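Local coordinates for protein DNA-binding transcriptional repressor YiaJ (PDB 1YSQ) that negatively controls transcription of the yiaKLMNOPQRS operon, which may serve the use of 2,3-diketo-L-gulonate, with this chain being the repressor's C-terminal IclR-type effector domain, at residues N9-L21 against P168-L180. Numbering follows the deposited sequence.
Sequences NIIHIAAPHLEAL and PLRETAQAISNEL
Ala14 and Ile176, with CA atoms 5.5 Å apart, mark the close approach of two nearly antiparallel helical segments, 9-21 and 168-180, whose axes come within 9.3 Å at 153°. His17 and Ile176 interlock as knobs into holes. The imidazole fits the hole between Thr172, Ala175, Ile176 and Glu179; with CG anti to the carbonyl carbon (chi1 -61°), the ring leans back along its own helix toward Ile13, bringing NE2 to Glu179. Ala175 CB lies over one face, offset toward the CE1-ND1 rim, in a CH-pi contact 3.9 Å from the His17 ring centroid, while His17 NE2 donates to Glu179 OE1 at 2.6 Å. This bond is bent, 135° at the hydrogen: OE1 lies at the ring edge, near the imidazole plane, but is met from above the carboxylate plane, so the groups are not coplanar. A leucine in place of His17 would probably leave the Glu179 carboxylate without its partner and free to turn. Toward the sheet, Ile176 CD1 packs against Ala14 CB (3.7 Å) and Leu18 CD2. Both methyls of Leu21 lie against Thr172 OG1, and its CD2 touches Leu169 CD1 (3.9 Å). The Thr172 hydroxyl donates to Pro168 O and accepts from a water that also donates to His17 O. Leu18, Leu169 and Ile176 rest on sheet strands, pairing the first and last helices on one face, as in the GAF-like fold of IclR effector domains.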
ATOM      1  N   ASN A   9     -17.149  -4.358  -8.008  1.00 41.04           N
ATOM      2  CA  ASN A   9     -17.406  -2.994  -8.456  1.00 39.53           C
ATOM      3  C   ASN A   9     -16.139  -2.139  -8.457  1.00 37.33           C
ATOM      4  O   ASN A   9     -15.859  -1.465  -9.441  1.00 36.72           O
ATOM      5  CB  ASN A   9     -18.500  -2.320  -7.610  1.00 40.32           C
ATOM      6  CG  ASN A   9     -19.830  -3.063  -7.664  1.00 43.25           C
ATOM      7  OD1 ASN A   9     -20.054  -3.919  -8.537  1.00 46.20           O
ATOM      8  ND2 ASN A   9     -20.727  -2.741  -6.724  1.00 45.88           N
ATOM      9  N   ILE A  10     -15.378  -2.175  -7.363  1.00 34.74           N
ATOM     10  CA  ILE A  10     -14.138  -1.397  -7.300  1.00 32.77           C
ATOM     11  C   ILE A  10     -13.068  -1.910  -8.290  1.00 32.02           C
ATOM     12  O   ILE A  10     -12.359  -1.112  -8.905  1.00 31.50           O
ATOM     13  CB  ILE A  10     -13.593  -1.238  -5.838  1.00 32.44           C
ATOM     14  CG1 ILE A  10     -12.475  -0.184  -5.780  1.00 31.56           C
ATOM     15  CG2 ILE A  10     -13.100  -2.581  -5.258  1.00 32.36           C
ATOM     16  CD1 ILE A  10     -12.939   1.252  -6.005  1.00 31.65           C
ATOM     17  N   ILE A  11     -12.969  -3.220  -8.470  1.00 31.23           N
ATOM     18  CA  ILE A  11     -11.996  -3.737  -9.443  1.00 31.03           C
ATOM     19  C   ILE A  11     -12.380  -3.308 -10.872  1.00 31.41           C
ATOM     20  O   ILE A  11     -11.516  -2.913 -11.663  1.00 30.88           O
ATOM     21  CB  ILE A  11     -11.769  -5.261  -9.277  1.00 31.37           C
ATOM     22  CG1 ILE A  11     -10.958  -5.504  -7.993  1.00 30.44           C
ATOM     23  CG2 ILE A  11     -10.980  -5.829 -10.459  1.00 30.02           C
ATOM     24  CD1 ILE A  11     -11.095  -6.899  -7.407  1.00 31.42           C
ATOM     25  N   HIS A  12     -13.683  -3.306 -11.167  1.00 31.50           N
ATOM     26  CA  HIS A  12     -14.166  -2.811 -12.459  1.00 32.00           C
ATOM     27  C   HIS A  12     -13.764  -1.356 -12.744  1.00 31.06           C
ATOM     28  O   HIS A  12     -13.316  -1.028 -13.848  1.00 30.89           O
ATOM     29  CB  HIS A  12     -15.687  -2.985 -12.609  1.00 32.70           C
ATOM     30  CG  HIS A  12     -16.165  -2.734 -14.006  1.00 36.80           C
ATOM     31  ND1 HIS A  12     -15.931  -3.616 -15.040  1.00 39.30           N
ATOM     32  CD2 HIS A  12     -16.807  -1.671 -14.552  1.00 40.33           C
ATOM     33  CE1 HIS A  12     -16.431  -3.118 -16.159  1.00 41.95           C
ATOM     34  NE2 HIS A  12     -16.969  -1.940 -15.890  1.00 41.07           N
ATOM     35  N   ILE A  13     -13.934  -0.496 -11.749  1.00 30.10           N
ATOM     36  CA  ILE A  13     -13.472   0.887 -11.809  1.00 29.13           C
ATOM     37  C   ILE A  13     -11.947   0.965 -11.928  1.00 28.06           C
ATOM     38  O   ILE A  13     -11.418   1.699 -12.773  1.00 27.33           O
ATOM     39  CB  ILE A  13     -13.923   1.649 -10.528  1.00 29.57           C
ATOM     40  CG1 ILE A  13     -15.449   1.783 -10.477  1.00 31.04           C
ATOM     41  CG2 ILE A  13     -13.211   3.044 -10.407  1.00 29.69           C
ATOM     42  CD1 ILE A  13     -15.951   2.617  -9.297  1.00 30.73           C
ATOM     43  N   ALA A  14     -11.245   0.225 -11.067  1.00 26.68           N
ATOM     44  CA  ALA A  14      -9.801   0.417 -10.910  1.00 25.97           C
ATOM     45  C   ALA A  14      -8.931  -0.241 -11.983  1.00 25.51           C
ATOM     46  O   ALA A  14      -7.895   0.323 -12.365  1.00 25.25           O
ATOM     47  CB  ALA A  14      -9.352  -0.011  -9.523  1.00 25.33           C
ATOM     48  N   ALA A  15      -9.344  -1.417 -12.469  1.00 25.09           N
ATOM     49  CA  ALA A  15      -8.487  -2.243 -13.338  1.00 24.65           C
ATOM     50  C   ALA A  15      -7.807  -1.534 -14.532  1.00 24.56           C
ATOM     51  O   ALA A  15      -6.616  -1.713 -14.718  1.00 24.25           O
ATOM     52  CB  ALA A  15      -9.217  -3.529 -13.798  1.00 24.64           C
ATOM     53  N   PRO A  16      -8.514  -0.717 -15.323  1.00 25.49           N
ATOM     54  CA  PRO A  16      -7.859  -0.043 -16.457  1.00 25.47           C
ATOM     55  C   PRO A  16      -6.713   0.856 -15.991  1.00 25.33           C
ATOM     56  O   PRO A  16      -5.678   0.974 -16.664  1.00 24.77           O
ATOM     57  CB  PRO A  16      -8.971   0.831 -17.045  1.00 26.17           C
ATOM     58  CG  PRO A  16     -10.235   0.279 -16.529  1.00 27.17           C
ATOM     59  CD  PRO A  16      -9.930  -0.326 -15.198  1.00 25.48           C
ATOM     60  N   HIS A  17      -6.922   1.496 -14.837  1.00 24.74           N
ATOM     61  CA  HIS A  17      -5.953   2.419 -14.267  1.00 24.06           C
ATOM     62  C   HIS A  17      -4.750   1.676 -13.693  1.00 22.88           C
ATOM     63  O   HIS A  17      -3.614   2.110 -13.870  1.00 22.37           O
ATOM     64  CB  HIS A  17      -6.610   3.273 -13.176  1.00 24.07           C
ATOM     65  CG  HIS A  17      -7.737   4.114 -13.676  1.00 25.77           C
ATOM     66  ND1 HIS A  17      -7.537   5.218 -14.474  1.00 27.01           N
ATOM     67  CD2 HIS A  17      -9.078   3.997 -13.519  1.00 28.36           C
ATOM     68  CE1 HIS A  17      -8.705   5.759 -14.771  1.00 28.48           C
ATOM     69  NE2 HIS A  17      -9.657   5.036 -14.205  1.00 28.35           N
ATOM     70  N   LEU A  18      -5.006   0.571 -12.995  1.00 21.92           N
ATOM     71  CA  LEU A  18      -3.925  -0.231 -12.434  1.00 20.98           C
ATOM     72  C   LEU A  18      -3.096  -0.873 -13.550  1.00 20.77           C
ATOM     73  O   LEU A  18      -1.866  -0.883 -13.491  1.00 19.76           O
ATOM     74  CB  LEU A  18      -4.477  -1.275 -11.449  1.00 20.79           C
ATOM     75  CG  LEU A  18      -5.224  -0.667 -10.252  1.00 21.05           C
ATOM     76  CD1 LEU A  18      -6.026  -1.732  -9.521  1.00 20.52           C
ATOM     77  CD2 LEU A  18      -4.264   0.028  -9.302  1.00 20.80           C
ATOM     78  N   GLU A  19      -3.768  -1.390 -14.583  1.00 20.27           N
ATOM     79  CA  GLU A  19      -3.048  -1.932 -15.747  1.00 20.56           C
ATOM     80  C   GLU A  19      -2.160  -0.884 -16.419  1.00 20.26           C
ATOM     81  O   GLU A  19      -1.009  -1.149 -16.769  1.00 21.01           O
ATOM     82  CB  GLU A  19      -4.043  -2.478 -16.778  1.00 20.80           C
ATOM     83  CG  GLU A  19      -4.682  -3.794 -16.372  1.00 22.68           C
ATOM     84  CD  GLU A  19      -5.596  -4.339 -17.459  1.00 25.68           C
ATOM     85  OE1 GLU A  19      -5.446  -3.929 -18.632  1.00 29.28           O
ATOM     86  OE2 GLU A  19      -6.454  -5.167 -17.142  1.00 26.01           O
ATOM     87  N   ALA A  20      -2.715   0.304 -16.616  1.00 20.90           N
ATOM     88  CA  ALA A  20      -1.955   1.429 -17.158  1.00 20.71           C
ATOM     89  C   ALA A  20      -0.692   1.695 -16.348  1.00 20.75           C
ATOM     90  O   ALA A  20       0.381   1.908 -16.914  1.00 21.15           O
ATOM     91  CB  ALA A  20      -2.834   2.691 -17.216  1.00 20.74           C
ATOM     92  N   LEU A  21      -0.813   1.705 -15.026  1.00 20.59           N
ATOM     93  CA  LEU A  21       0.347   1.996 -14.173  1.00 20.47           C
ATOM     94  C   LEU A  21       1.379   0.865 -14.244  1.00 20.31           C
ATOM     95  O   LEU A  21       2.590   1.112 -14.236  1.00 19.81           O
ATOM     96  CB  LEU A  21      -0.099   2.251 -12.735  1.00 20.75           C
ATOM     97  CG  LEU A  21       0.969   2.506 -11.662  1.00 20.78           C
ATOM     98  CD1 LEU A  21       1.659   3.858 -11.905  1.00 22.02           C
ATOM     99  CD2 LEU A  21       0.309   2.454 -10.280  1.00 21.00           C
ATOM    100  N   PRO A 168       3.123   9.083 -10.900  1.00 22.73           N
ATOM    101  CA  PRO A 168       2.111   8.286 -11.619  1.00 22.38           C
ATOM    102  C   PRO A 168       1.277   7.416 -10.676  1.00 21.99           C
ATOM    103  O   PRO A 168       0.101   7.173 -10.939  1.00 21.85           O
ATOM    104  CB  PRO A 168       2.942   7.408 -12.579  1.00 22.92           C
ATOM    105  CG  PRO A 168       4.328   7.404 -11.998  1.00 22.60           C
ATOM    106  CD  PRO A 168       4.498   8.729 -11.312  1.00 23.28           C
ATOM    107  N   LEU A 169       1.883   6.949  -9.585  1.00 21.61           N
ATOM    108  CA  LEU A 169       1.164   6.134  -8.597  1.00 21.31           C
ATOM    109  C   LEU A 169       0.022   6.953  -7.997  1.00 20.93           C
ATOM    110  O   LEU A 169      -1.122   6.485  -7.900  1.00 20.45           O
ATOM    111  CB  LEU A 169       2.121   5.689  -7.476  1.00 20.99           C
ATOM    112  CG  LEU A 169       1.460   5.005  -6.265  1.00 21.21           C
ATOM    113  CD1 LEU A 169       0.668   3.757  -6.659  1.00 20.34           C
ATOM    114  CD2 LEU A 169       2.519   4.668  -5.245  1.00 21.45           C
ATOM    115  N   ARG A 170       0.326   8.189  -7.614  1.00 21.00           N
ATOM    116  CA  ARG A 170      -0.711   9.036  -7.043  1.00 21.90           C
ATOM    117  C   ARG A 170      -1.772   9.408  -8.093  1.00 21.73           C
ATOM    118  O   ARG A 170      -2.982   9.402  -7.807  1.00 21.85           O
ATOM    119  CB  ARG A 170      -0.117  10.276  -6.387  1.00 22.34           C
ATOM    120  CG  ARG A 170      -1.196  11.272  -5.919  1.00 24.66           C
ATOM    121  CD  ARG A 170      -0.628  12.519  -5.274  1.00 27.75           C
ATOM    122  NE  ARG A 170       0.312  13.199  -6.169  1.00 31.31           N
ATOM    123  CZ  ARG A 170       1.625  13.292  -5.957  1.00 30.44           C
ATOM    124  NH1 ARG A 170       2.178  12.765  -4.857  1.00 30.57           N
ATOM    125  NH2 ARG A 170       2.377  13.920  -6.841  1.00 28.37           N
ATOM    126  N   GLU A 171      -1.328   9.698  -9.313  1.00 22.04           N
ATOM    127  CA  GLU A 171      -2.271  10.018 -10.388  1.00 22.05           C
ATOM    128  C   GLU A 171      -3.255   8.857 -10.615  1.00 22.32           C
ATOM    129  O   GLU A 171      -4.442   9.080 -10.873  1.00 21.00           O
ATOM    130  CB  GLU A 171      -1.525  10.370 -11.671  1.00 23.12           C
ATOM    131  CG  GLU A 171      -0.891  11.757 -11.621  1.00 24.77           C
ATOM    132  CD  GLU A 171       0.127  11.994 -12.721  1.00 28.20           C
ATOM    133  OE1 GLU A 171       0.366  11.078 -13.536  1.00 30.96           O
ATOM    134  OE2 GLU A 171       0.694  13.101 -12.759  1.00 29.49           O
ATOM    135  N   THR A 172      -2.737   7.632 -10.516  1.00 21.72           N
ATOM    136  CA  THR A 172      -3.544   6.419 -10.626  1.00 21.86           C
ATOM    137  C   THR A 172      -4.603   6.350  -9.512  1.00 22.00           C
ATOM    138  O   THR A 172      -5.790   6.175  -9.816  1.00 21.22           O
ATOM    139  CB  THR A 172      -2.621   5.188 -10.635  1.00 21.95           C
ATOM    140  OG1 THR A 172      -1.778   5.224 -11.809  1.00 21.88           O
ATOM    141  CG2 THR A 172      -3.416   3.879 -10.761  1.00 21.35           C
ATOM    142  N   ALA A 173      -4.181   6.508  -8.244  1.00 21.84           N
ATOM    143  CA  ALA A 173      -5.105   6.522  -7.117  1.00 22.27           C
ATOM    144  C   ALA A 173      -6.147   7.636  -7.249  1.00 22.52           C
ATOM    145  O   ALA A 173      -7.308   7.421  -6.957  1.00 22.96           O
ATOM    146  CB  ALA A 173      -4.361   6.656  -5.785  1.00 22.32           C
ATOM    147  N   GLN A 174      -5.723   8.820  -7.681  1.00 23.98           N
ATOM    148  CA  GLN A 174      -6.638   9.949  -7.843  1.00 24.64           C
ATOM    149  C   GLN A 174      -7.749   9.633  -8.846  1.00 25.01           C
ATOM    150  O   GLN A 174      -8.912   9.934  -8.592  1.00 25.36           O
ATOM    151  CB  GLN A 174      -5.885  11.202  -8.296  1.00 24.81           C
ATOM    152  CG  GLN A 174      -5.116  11.917  -7.180  1.00 27.39           C
ATOM    153  CD  GLN A 174      -4.139  12.976  -7.721  1.00 29.09           C
ATOM    154  OE1 GLN A 174      -3.679  12.892  -8.872  1.00 28.15           O
ATOM    155  NE2 GLN A 174      -3.837  13.975  -6.900  1.00 29.22           N
ATOM    156  N   ALA A 175      -7.380   9.023  -9.974  1.00 25.19           N
ATOM    157  CA  ALA A 175      -8.340   8.659 -11.015  1.00 25.83           C
ATOM    158  C   ALA A 175      -9.379   7.648 -10.492  1.00 26.50           C
ATOM    159  O   ALA A 175     -10.590   7.827 -10.694  1.00 26.51           O
ATOM    160  CB  ALA A 175      -7.617   8.115 -12.243  1.00 25.65           C
ATOM    161  N   ILE A 176      -8.896   6.606  -9.809  1.00 26.32           N
ATOM    162  CA  ILE A 176      -9.770   5.633  -9.146  1.00 26.86           C
ATOM    163  C   ILE A 176     -10.697   6.308  -8.125  1.00 27.41           C
ATOM    164  O   ILE A 176     -11.903   6.077  -8.124  1.00 27.53           O
ATOM    165  CB  ILE A 176      -8.931   4.505  -8.466  1.00 26.96           C
ATOM    166  CG1 ILE A 176      -8.093   3.751  -9.515  1.00 26.35           C
ATOM    167  CG2 ILE A 176      -9.849   3.548  -7.650  1.00 25.91           C
ATOM    168  CD1 ILE A 176      -6.997   2.827  -8.932  1.00 25.60           C
ATOM    169  N   SER A 177     -10.131   7.137  -7.258  1.00 28.27           N
ATOM    170  CA  SER A 177     -10.918   7.831  -6.248  1.00 29.84           C
ATOM    171  C   SER A 177     -11.999   8.732  -6.870  1.00 31.21           C
ATOM    172  O   SER A 177     -13.152   8.766  -6.395  1.00 30.76           O
ATOM    173  CB  SER A 177     -10.002   8.658  -5.355  1.00 29.56           C
ATOM    174  OG  SER A 177     -10.764   9.473  -4.496  1.00 31.73           O
ATOM    175  N   ASN A 178     -11.611   9.452  -7.922  1.00 32.42           N
ATOM    176  CA  ASN A 178     -12.498  10.376  -8.630  1.00 34.51           C
ATOM    177  C   ASN A 178     -13.649   9.632  -9.296  1.00 35.79           C
ATOM    178  O   ASN A 178     -14.801  10.042  -9.183  1.00 36.07           O
ATOM    179  CB  ASN A 178     -11.709  11.207  -9.658  1.00 34.02           C
ATOM    180  CG  ASN A 178     -10.860  12.289  -9.006  1.00 34.80           C
ATOM    181  OD1 ASN A 178     -11.081  12.650  -7.842  1.00 34.83           O
ATOM    182  ND2 ASN A 178      -9.878  12.815  -9.750  1.00 35.47           N
ATOM    183  N   GLU A 179     -13.328   8.529  -9.966  1.00 37.72           N
ATOM    184  CA  GLU A 179     -14.334   7.672 -10.588  1.00 39.66           C
ATOM    185  C   GLU A 179     -15.250   6.986  -9.577  1.00 40.50           C
ATOM    186  O   GLU A 179     -16.445   6.851  -9.822  1.00 40.98           O
ATOM    187  CB  GLU A 179     -13.675   6.630 -11.485  1.00 39.96           C
ATOM    188  CG  GLU A 179     -13.377   7.166 -12.876  1.00 42.96           C
ATOM    189  CD  GLU A 179     -12.549   6.217 -13.723  1.00 45.48           C
ATOM    190  OE1 GLU A 179     -11.677   6.724 -14.465  1.00 48.54           O
ATOM    191  OE2 GLU A 179     -12.772   4.985 -13.658  1.00 46.70           O
ATOM    192  N   LEU A 180     -14.700   6.554  -8.446  1.00 41.33           N
ATOM    193  CA  LEU A 180     -15.521   5.946  -7.395  1.00 42.59           C
ATOM    194  C   LEU A 180     -16.516   6.986  -6.873  1.00 43.49           C
ATOM    195  O   LEU A 180     -17.717   6.713  -6.768  1.00 43.30           O
ATOM    196  CB  LEU A 180     -14.652   5.375  -6.268  1.00 41.96           C
ATOM    197  CG  LEU A 180     -15.324   4.903  -4.970  1.00 42.72           C
ATOM    198  CD1 LEU A 180     -16.184   3.638  -5.176  1.00 42.81           C
ATOM    199  CD2 LEU A 180     -14.292   4.689  -3.860  1.00 43.00           C
TER
HETATM  200  O   HOH W   1      -2.926   4.900 -14.344  1.00 25.09           O